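Local coordinates for polymerase X (Deinococcus radiodurans, PDB 2W9M), which probably extends DNA chains by adding deoxyribonucleotides, as a family X repair polymerase, and carries a zinc-binding polymerase/histidinol phosphatase domain, at residues A342-M347 with R387-A392. Numbering follows the deposited sequence.
Sequences ASIREM and RELQRA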
loop_
_atom_site.group_PDB
_atom_site.type_symbol
_atom_site.label_atom_id
_atom_site.label_comp_id
_atom_site.label_asym_id
_atom_site.label_seq_id
_atom_site.Cartn_x
_atom_site.Cartn_y
_atom_site.Cartn_z
ATOM N N ALA A 342 3.602 -16.637 3.963
ATOM C CA ALA A 342 4.017 -17.172 5.250
ATOM C C ALA A 342 2.847 -17.838 5.969
ATOM O O ALA A 342 1.686 -17.564 5.668
ATOM C CB ALA A 342 4.618 -16.068 6.111
ATOM N N SER A 343 3.159 -18.718 6.914
ATOM C CA SER A 343 2.131 -19.363 7.716
ATOM C C SER A 343 1.571 -18.354 8.701
ATOM O O SER A 343 2.159 -17.295 8.913
ATOM C CB SER A 343 2.718 -20.545 8.482
ATOM O OG SER A 343 3.550 -20.092 9.537
ATOM N N ILE A 344 0.438 -18.687 9.309
ATOM C CA ILE A 344 -0.169 -17.833 10.322
ATOM C C ILE A 344 0.756 -17.652 11.526
ATOM O O ILE A 344 0.792 -16.578 12.131
ATOM C CB ILE A 344 -1.535 -18.390 10.789
ATOM C CG1 ILE A 344 -2.536 -18.383 9.632
ATOM C CG2 ILE A 344 -2.080 -17.581 11.958
ATOM C CD1 ILE A 344 -3.920 -18.852 10.026
ATOM N N ARG A 345 1.510 -18.695 11.867
ATOM C CA ARG A 345 2.434 -18.617 12.996
ATOM C C ARG A 345 3.567 -17.628 12.726
ATOM O O ARG A 345 3.886 -16.808 13.582
ATOM C CB ARG A 345 3.002 -19.995 13.368
ATOM C CG ARG A 345 3.871 -19.969 14.631
ATOM C CD ARG A 345 4.610 -21.280 14.888
ATOM N NE ARG A 345 3.814 -22.248 15.642
ATOM C CZ ARG A 345 3.163 -23.273 15.096
ATOM N NH1 ARG A 345 3.207 -23.469 13.783
ATOM N NH2 ARG A 345 2.466 -24.105 15.862
ATOM N N GLU A 346 4.170 -17.705 11.541
ATOM C CA GLU A 346 5.248 -16.789 11.174
ATOM C C GLU A 346 4.757 -15.341 11.225
ATOM O O GLU A 346 5.449 -14.459 11.733
ATOM C CB GLU A 346 5.798 -17.111 9.780
ATOM C CG GLU A 346 6.185 -18.569 9.570
ATOM C CD GLU A 346 6.744 -18.839 8.178
ATOM O OE1 GLU A 346 6.114 -19.606 7.416
ATOM O OE2 GLU A 346 7.812 -18.279 7.844
ATOM N N MET A 347 3.557 -15.106 10.698
ATOM C CA MET A 347 2.958 -13.772 10.710
ATOM C C MET A 347 2.698 -13.285 12.135
ATOM O O MET A 347 3.034 -12.153 12.474
ATOM C CB MET A 347 1.669 -13.740 9.883
ATOM C CG MET A 347 1.877 -14.030 8.399
ATOM S SD MET A 347 2.706 -12.677 7.533
ATOM C CE MET A 347 1.413 -11.444 7.520
ATOM N N ARG A 387 -7.135 -21.996 16.452
ATOM C CA ARG A 387 -7.405 -22.416 17.826
ATOM C C ARG A 387 -6.171 -23.052 18.471
ATOM O O ARG A 387 -5.874 -22.796 19.639
ATOM C CB ARG A 387 -8.592 -23.376 17.879
ATOM C CG ARG A 387 -9.942 -22.700 17.695
ATOM C CD ARG A 387 -11.076 -23.691 17.903
ATOM N NE ARG A 387 -12.392 -23.083 17.717
ATOM C CZ ARG A 387 -13.541 -23.681 18.021
ATOM N NH1 ARG A 387 -13.539 -24.906 18.534
ATOM N NH2 ARG A 387 -14.694 -23.054 17.817
ATOM N N GLU A 388 -5.454 -23.869 17.703
ATOM C CA GLU A 388 -4.229 -24.508 18.181
ATOM C C GLU A 388 -3.141 -23.492 18.530
ATOM O O GLU A 388 -2.562 -23.548 19.613
ATOM C CB GLU A 388 -3.712 -25.514 17.151
ATOM C CG GLU A 388 -4.646 -26.699 16.927
ATOM C CD GLU A 388 -4.440 -27.368 15.573
ATOM O OE1 GLU A 388 -3.399 -27.114 14.928
ATOM O OE2 GLU A 388 -5.323 -28.147 15.152
ATOM N N LEU A 389 -2.869 -22.568 17.610
ATOM C CA LEU A 389 -1.904 -21.495 17.852
ATOM C C LEU A 389 -2.261 -20.667 19.086
ATOM O O LEU A 389 -1.379 -20.205 19.809
ATOM C CB LEU A 389 -1.811 -20.576 16.637
ATOM C CG LEU A 389 -1.297 -21.218 15.351
ATOM C CD1 LEU A 389 -1.451 -20.253 14.187
ATOM C CD2 LEU A 389 0.149 -21.649 15.515
ATOM N N GLN A 390 -3.556 -20.476 19.317
ATOM C CA GLN A 390 -4.021 -19.759 20.497
ATOM C C GLN A 390 -3.739 -20.529 21.789
ATOM O O GLN A 390 -3.312 -19.940 22.783
ATOM C CB GLN A 390 -5.509 -19.432 20.375
ATOM C CG GLN A 390 -5.796 -18.198 19.546
ATOM C CD GLN A 390 -7.242 -18.117 19.105
ATOM O OE1 GLN A 390 -7.917 -19.138 18.965
ATOM N NE2 GLN A 390 -7.723 -16.900 18.871
ATOM N N ARG A 391 -3.978 -21.839 21.775
ATOM C CA ARG A 391 -3.633 -22.686 22.917
ATOM C C ARG A 391 -2.158 -22.520 23.251
ATOM O O ARG A 391 -1.778 -22.450 24.419
ATOM C CB ARG A 391 -3.903 -24.159 22.605
ATOM C CG ARG A 391 -5.275 -24.454 22.033
ATOM C CD ARG A 391 -6.361 -24.353 23.089
ATOM N NE ARG A 391 -7.646 -24.896 22.643
ATOM C CZ ARG A 391 -7.800 -25.972 21.873
ATOM N NH1 ARG A 391 -6.753 -26.670 21.449
ATOM N NH2 ARG A 391 -9.021 -26.364 21.536
ATOM N N ALA A 392 -1.333 -22.463 22.210
ATOM C CA ALA A 392 0.109 -22.316 22.367
ATOM C C ALA A 392 0.520 -20.904 22.797
ATOM O O ALA A 392 1.705 -20.614 22.938
ATOM C CB ALA A 392 0.821 -22.710 21.080
#
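L389 reaches from the C-terminal end of helix 376-391 to the first turn of helix 344-353 and parts its two methyls between I344 and R345. Its CB points toward helix 344-353, and CG lies anti to the carbonyl carbon (chi1 -63°). CD1, nearly anti to CA (chi2 172°), meets I344 CG2 at 3.5 Å and lies 3.9 Å from I344 CB. CD2 is thereby turned to R345: it touches the arginine stem at CB, 3.9 Å away, and sits over one guanidinium face, offset toward the rim and 3.4 Å from both R345 CZ and NH2. A bend at chi3 (-87°) folds the arginine end back over this methyl. Just before I344, the N-cap S343 forms a capping box with E346: S343 OG accepts from E346 N (3.2 Å) and E346 OE1 from S343 N (3.1 Å). I344 and L389 both also touch I396 of strand 396-403, so the helices pack beside the parallel sheet of the polymerase/histidinol phosphatase domain, the I344 side chain about 9 Å from that of the zinc ligand H334. No polar bond crosses and no R345 N-H donates to L389; the contact probably rests on van der Waals packing and water exclusion, the exposed arginine probably covering the leucine from solvent.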